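Local atomic coordinates of phage-related protein (PDB entry 3BJQ), a protein that is of unproven function but probably serves as a major capsid (coat) protein of a phage. Residues Arg11-Ile16 with His272-Val277; Leu87-Pro92 with Trp287-Ser292. All blocks are in the same frame, centred on the assembly; numbering follows the deposited sequence.

Contact 1 of 2, residues Arg11-Ile16 with His272-Val277; sequences RVVDPI and HPLVEV
Val-13 and Glu-276 meet backbone to backbone in a single bridge, their CA atoms 4.3 Å apart, where the N-terminal segment passes the strand 274-281 at a steep angle. Val-277 N donates to Val-12 O over 2.9 Å, and Asp-14 N donates to Val-275 O over 2.8 Å. The touching parts run 85° apart, and the pairing stays confined to this one bridge.

Beside it, CG1 of Val-12 meets CG1 of Val-277 at 3.6 Å, the two side chains crossing at a slant. CG2 of Val-13 meets CD2 of Leu-274 at 4.1 Å. The chain of Glu-276, extended beyond CG, reaches to Arg-11 and puts OE1 3.6 Å above the centre of the guanidinium plane. The link to NH1 is long and purely electrostatic, since no N-H points at the oxygen; the arginine is also poorly ordered.

Asp-14 couples the bridge to the helix that follows. With CG anti to its backbone N (chi1 -177°), it serves as N-cap: OD1 accepts from Leu-17 N and, weakly, from Ile-16 N. Ser-18 OG of helix 15-22 bonds Val-275 N, while the Val-275 side chain packs against Leu-17, Tyr-289 of strand 286-299 and Val-112 of helix 105-131. Val-12 packs on Val-102 and Val-277 on Val-12 of a second subunit, so this surface contact, which joins the start of helix 15-22 to strand 274-281, also borders a subunit interface.

Contact 2 of 2, residues Leu87-Pro92 with Trp287-Ser292; sequences LEAKVP and WIYGVS
Strands 87-92 and 287-292 pair as an antiparallel beta ladder, their axes 4.4 Å apart at closest approach and their directions 150° apart. Leu-87 with Val-291, Ala-89 with Tyr-289 and Val-91 with Trp-287 are hydrogen-bonded pairs; Glu-88 with Gly-290 and Lys-90 with Ile-288 are the non-hydrogen-bonded pairs between them. Six N-H...O bonds join the backbones, the straightest from Val-291 N to Leu-87 O (178°), although this donor stands above the carbonyl plane.

On the face of Ala-89, Val-91 and Tyr-289, CB of Ala-89 lies 4.0 Å from CG2 of Val-291, and CG2 of Val-91 comes to the edge of the Tyr-289 ring, 3.9 Å from CE1. Helix 105-131 backs this face through Ser-111, Val-115 and Met-119. On the other face, Lys-90 and Ile-288 lie side by side, CD1 of Ile-288 touching CG of Lys-90. The polar ends look elsewhere: Lys-90 NZ pairs with Asp-72 and Glu-88 OE1 with Arg-70, both of a third subunit, while Glu-88 OE2 bonds Tyr-279 OH. The Glu-88 chain crosses Ile-288 obliquely, bringing its carboxylate carbon CD to 3.4 Å from the methyl CG2.

Both contacts reach one mixed sheet, contact 1 through segment 272-277 alone, contact 2 through both of its strands. Adjacent strands 274-281 and 286-299 join them: Glu-276 N bonds Gly-290 O and Leu-274 N bonds Ser-292 O. Their centres are about 11 Å apart. Contact 2 is the buried one, a regular ladder packed on helix 105-131; contact 1 lies at the surface, where an N-terminal segment meets the sheet through one bridge. Charge is used differently as well. In contact 1 it spans the two segments as a loose ion pair, whereas in contact 2 Lys-90 and one oxygen of Glu-88 form salt bridges with the third subunit. The second subunit touches both contacts.

Contact 1 of 2, residues Arg11-Ile16 with His272-Val277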
loop_
_atom_site.group_PDB
_atom_site.type_symbol
_atom_site.label_atom_id
_atom_site.label_comp_id
_atom_site.label_asym_id
_atom_site.label_seq_id
_atom_site.Cartn_x
_atom_site.Cartn_y
_atom_site.Cartn_z
ATOM N N ARG E 11 -11.250 -26.803 15.368
ATOM C CA ARG E 11 -11.344 -27.312 14.011
ATOM C C ARG E 11 -10.475 -26.378 13.171
ATOM O O ARG E 11 -10.012 -25.334 13.678
ATOM C CB ARG E 11 -12.805 -27.323 13.523
ATOM C CG ARG E 11 -13.852 -27.820 14.553
ATOM C CD ARG E 11 -13.485 -29.163 15.210
ATOM N NE ARG E 11 -13.136 -30.197 14.234
ATOM C CZ ARG E 11 -13.975 -31.106 13.738
ATOM N NH1 ARG E 11 -15.255 -31.151 14.106
ATOM N NH2 ARG E 11 -13.526 -31.986 12.853
ATOM N N VAL E 12 -10.215 -26.745 11.918
ATOM C CA VAL E 12 -9.475 -25.844 11.046
ATOM C C VAL E 12 -10.515 -24.955 10.371
ATOM O O VAL E 12 -11.288 -25.399 9.524
ATOM C CB VAL E 12 -8.585 -26.558 10.038
ATOM C CG1 VAL E 12 -7.900 -25.545 9.147
ATOM C CG2 VAL E 12 -7.559 -27.396 10.766
ATOM N N VAL E 13 -10.530 -23.697 10.785
ATOM C CA VAL E 13 -11.520 -22.750 10.326
ATOM C C VAL E 13 -11.099 -22.152 8.987
ATOM O O VAL E 13 -9.899 -21.947 8.727
ATOM C CB VAL E 13 -11.790 -21.690 11.422
ATOM C CG1 VAL E 13 -12.590 -20.509 10.899
ATOM C CG2 VAL E 13 -12.537 -22.356 12.581
ATOM N N ASP E 14 -12.099 -21.962 8.119
ATOM C CA ASP E 14 -11.967 -21.256 6.866
ATOM C C ASP E 14 -12.369 -19.807 7.156
ATOM O O ASP E 14 -13.538 -19.518 7.362
ATOM C CB ASP E 14 -12.905 -21.874 5.850
ATOM C CG ASP E 14 -12.784 -21.257 4.479
ATOM O OD1 ASP E 14 -12.708 -20.017 4.364
ATOM O OD2 ASP E 14 -12.793 -22.033 3.508
ATOM N N PRO E 15 -11.400 -18.891 7.188
ATOM C CA PRO E 15 -11.689 -17.538 7.633
ATOM C C PRO E 15 -12.551 -16.739 6.678
ATOM O O PRO E 15 -13.283 -15.859 7.119
ATOM C CB PRO E 15 -10.297 -16.898 7.757
ATOM C CG PRO E 15 -9.436 -17.663 6.881
ATOM C CD PRO E 15 -9.981 -19.059 6.824
ATOM N N ILE E 16 -12.445 -17.016 5.383
ATOM C CA ILE E 16 -13.235 -16.285 4.393
ATOM C C ILE E 16 -14.698 -16.693 4.489
ATOM O O ILE E 16 -15.583 -15.855 4.500
ATOM C CB ILE E 16 -12.715 -16.535 2.956
ATOM C CG1 ILE E 16 -11.385 -15.804 2.730
ATOM C CG2 ILE E 16 -13.741 -16.084 1.937
ATOM C CD1 ILE E 16 -10.192 -16.504 3.311
ATOM N N HIS E 272 -18.555 -17.726 16.922
ATOM C CA HIS E 272 -19.570 -18.341 16.073
ATOM C C HIS E 272 -20.370 -17.246 15.357
ATOM O O HIS E 272 -20.597 -16.188 15.913
ATOM C CB HIS E 272 -20.460 -19.269 16.888
ATOM C CG HIS E 272 -19.758 -20.502 17.355
ATOM N ND1 HIS E 272 -20.402 -21.700 17.559
ATOM C CD2 HIS E 272 -18.447 -20.740 17.587
ATOM C CE1 HIS E 272 -19.532 -22.607 17.952
ATOM N NE2 HIS E 272 -18.337 -22.051 17.975
ATOM N N PRO E 273 -20.818 -17.496 14.120
ATOM C CA PRO E 273 -20.673 -18.707 13.337
ATOM C C PRO E 273 -19.287 -18.946 12.768
ATOM O O PRO E 273 -18.642 -17.994 12.339
ATOM C CB PRO E 273 -21.654 -18.482 12.182
ATOM C CG PRO E 273 -21.697 -17.035 12.034
ATOM C CD PRO E 273 -21.626 -16.494 13.412
ATOM N N LEU E 274 -18.881 -20.217 12.762
ATOM C CA LEU E 274 -17.613 -20.665 12.182
ATOM C C LEU E 274 -17.893 -21.661 11.062
ATOM O O LEU E 274 -18.793 -22.453 11.180
ATOM C CB LEU E 274 -16.751 -21.402 13.219
ATOM C CG LEU E 274 -16.271 -20.748 14.517
ATOM C CD1 LEU E 274 -15.792 -21.840 15.493
ATOM C CD2 LEU E 274 -15.177 -19.681 14.278
ATOM N N VAL E 275 -17.117 -21.594 9.986
ATOM C CA VAL E 275 -17.158 -22.576 8.907
ATOM C C VAL E 275 -15.778 -23.226 8.855
ATOM O O VAL E 275 -14.751 -22.526 8.867
ATOM C CB VAL E 275 -17.439 -21.935 7.557
ATOM C CG1 VAL E 275 -17.528 -22.995 6.492
ATOM C CG2 VAL E 275 -18.748 -21.115 7.626
ATOM N N GLU E 276 -15.775 -24.556 8.810
ATOM C CA GLU E 276 -14.560 -25.359 8.737
ATOM C C GLU E 276 -14.113 -25.613 7.295
ATOM O O GLU E 276 -14.931 -25.597 6.351
ATOM C CB GLU E 276 -14.792 -26.716 9.406
ATOM C CG GLU E 276 -15.167 -26.613 10.880
ATOM C CD GLU E 276 -15.663 -27.940 11.481
ATOM O OE1 GLU E 276 -15.138 -29.020 11.086
ATOM O OE2 GLU E 276 -16.587 -27.885 12.345
ATOM N N VAL E 277 -12.812 -25.839 7.126
ATOM C CA VAL E 277 -12.265 -26.191 5.821
ATOM C C VAL E 277 -13.007 -27.439 5.329
ATOM O O VAL E 277 -13.373 -28.299 6.145
ATOM C CB VAL E 277 -10.746 -26.460 5.892
ATOM C CG1 VAL E 277 -9.993 -25.197 6.223
ATOM C CG2 VAL E 277 -10.427 -27.566 6.905
#

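Contact 2 of 2, residues Leu87-Pro92 with Trp287-Ser292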
loop_
_atom_site.group_PDB
_atom_site.type_symbol
_atom_site.label_atom_id
_atom_site.label_comp_id
_atom_site.label_asym_id
_atom_site.label_seq_id
_atom_site.Cartn_x
_atom_site.Cartn_y
_atom_site.Cartn_z
ATOM N N LEU E 87 -24.020 -28.366 11.862
ATOM C CA LEU E 87 -24.585 -28.996 10.679
ATOM C C LEU E 87 -23.446 -29.095 9.670
ATOM O O LEU E 87 -22.311 -28.729 9.984
ATOM C CB LEU E 87 -25.746 -28.144 10.150
ATOM C CG LEU E 87 -26.976 -27.994 11.053
ATOM C CD1 LEU E 87 -27.979 -26.986 10.504
ATOM C CD2 LEU E 87 -27.654 -29.343 11.240
ATOM N N GLU E 88 -23.737 -29.627 8.492
ATOM C CA GLU E 88 -22.738 -29.804 7.448
ATOM C C GLU E 88 -23.280 -29.290 6.117
ATOM O O GLU E 88 -24.189 -29.896 5.522
ATOM C CB GLU E 88 -22.326 -31.284 7.319
ATOM C CG GLU E 88 -21.211 -31.722 8.295
ATOM C CD GLU E 88 -20.861 -33.185 8.185
ATOM O OE1 GLU E 88 -21.652 -33.940 7.587
ATOM O OE2 GLU E 88 -19.794 -33.585 8.693
ATOM N N ALA E 89 -22.712 -28.172 5.665
ATOM C CA ALA E 89 -22.982 -27.631 4.344
ATOM C C ALA E 89 -22.378 -28.583 3.302
ATOM O O ALA E 89 -21.337 -29.178 3.542
ATOM C CB ALA E 89 -22.359 -26.269 4.235
ATOM N N LYS E 90 -22.995 -28.668 2.131
ATOM C CA LYS E 90 -22.632 -29.655 1.120
ATOM C C LYS E 90 -22.606 -29.016 -0.251
ATOM O O LYS E 90 -23.543 -28.326 -0.629
ATOM C CB LYS E 90 -23.684 -30.779 1.151
ATOM C CG LYS E 90 -23.566 -31.861 0.143
ATOM C CD LYS E 90 -24.494 -33.051 0.488
ATOM C CE LYS E 90 -25.970 -32.643 0.554
ATOM N NZ LYS E 90 -26.425 -31.997 -0.726
ATOM N N VAL E 91 -21.510 -29.232 -0.972
ATOM C CA VAL E 91 -21.423 -28.824 -2.360
ATOM C C VAL E 91 -21.324 -30.079 -3.194
ATOM O O VAL E 91 -20.271 -30.719 -3.213
ATOM C CB VAL E 91 -20.211 -27.887 -2.637
ATOM C CG1 VAL E 91 -20.078 -27.661 -4.123
ATOM C CG2 VAL E 91 -20.389 -26.575 -1.947
ATOM N N PRO E 92 -22.421 -30.452 -3.880
ATOM C CA PRO E 92 -22.415 -31.657 -4.680
ATOM C C PRO E 92 -21.544 -31.520 -5.921
ATOM O O PRO E 92 -21.431 -30.427 -6.494
ATOM C CB PRO E 92 -23.901 -31.846 -5.063
ATOM C CG PRO E 92 -24.533 -30.580 -4.923
ATOM C CD PRO E 92 -23.713 -29.747 -3.963
ATOM N N TRP E 287 -18.356 -32.125 -1.413
ATOM C CA TRP E 287 -17.449 -31.466 -0.484
ATOM C C TRP E 287 -18.296 -30.972 0.679
ATOM O O TRP E 287 -19.333 -30.384 0.454
ATOM C CB TRP E 287 -16.719 -30.284 -1.123
ATOM C CG TRP E 287 -15.694 -30.712 -2.075
ATOM C CD1 TRP E 287 -15.866 -30.931 -3.406
ATOM C CD2 TRP E 287 -14.318 -30.991 -1.793
ATOM N NE1 TRP E 287 -14.678 -31.319 -3.977
ATOM C CE2 TRP E 287 -13.709 -31.354 -3.013
ATOM C CE3 TRP E 287 -13.532 -30.936 -0.637
ATOM C CZ2 TRP E 287 -12.367 -31.704 -3.103
ATOM C CZ3 TRP E 287 -12.185 -31.255 -0.732
ATOM C CH2 TRP E 287 -11.619 -31.656 -1.957
ATOM N N ILE E 288 -17.819 -31.197 1.905
ATOM C CA ILE E 288 -18.580 -30.945 3.123
ATOM C C ILE E 288 -17.906 -29.898 4.013
ATOM O O ILE E 288 -16.751 -30.065 4.414
ATOM C CB ILE E 288 -18.729 -32.254 3.964
ATOM C CG1 ILE E 288 -19.359 -33.360 3.132
ATOM C CG2 ILE E 288 -19.571 -32.046 5.218
ATOM C CD1 ILE E 288 -20.734 -33.065 2.684
ATOM N N TYR E 289 -18.636 -28.832 4.332
ATOM C CA TYR E 289 -18.151 -27.795 5.264
ATOM C C TYR E 289 -18.924 -27.874 6.563
ATOM O O TYR E 289 -20.141 -27.667 6.582
ATOM C CB TYR E 289 -18.341 -26.395 4.720
ATOM C CG TYR E 289 -17.751 -26.123 3.378
ATOM C CD1 TYR E 289 -18.376 -26.586 2.228
ATOM C CD2 TYR E 289 -16.623 -25.315 3.238
ATOM C CE1 TYR E 289 -17.873 -26.319 0.985
ATOM C CE2 TYR E 289 -16.126 -25.017 1.988
ATOM C CZ TYR E 289 -16.763 -25.527 0.860
ATOM O OH TYR E 289 -16.281 -25.265 -0.398
ATOM N N GLY E 290 -18.215 -28.134 7.652
ATOM C CA GLY E 290 -18.813 -28.139 8.959
ATOM C C GLY E 290 -19.117 -26.698 9.313
ATOM O O GLY E 290 -18.266 -25.829 9.150
ATOM N N VAL E 291 -20.335 -26.454 9.770
ATOM C CA VAL E 291 -20.787 -25.107 10.150
ATOM C C VAL E 291 -21.308 -25.162 11.604
ATOM O O VAL E 291 -22.151 -25.990 11.955
ATOM C CB VAL E 291 -21.899 -24.609 9.237
ATOM C CG1 VAL E 291 -22.297 -23.171 9.630
ATOM C CG2 VAL E 291 -21.447 -24.689 7.790
ATOM N N SER E 292 -20.777 -24.282 12.436
ATOM C CA SER E 292 -21.108 -24.234 13.840
ATOM C C SER E 292 -21.623 -22.856 14.204
ATOM O O SER E 292 -20.986 -21.878 13.899
ATOM C CB SER E 292 -19.847 -24.560 14.646
ATOM O OG SER E 292 -19.585 -25.963 14.630
#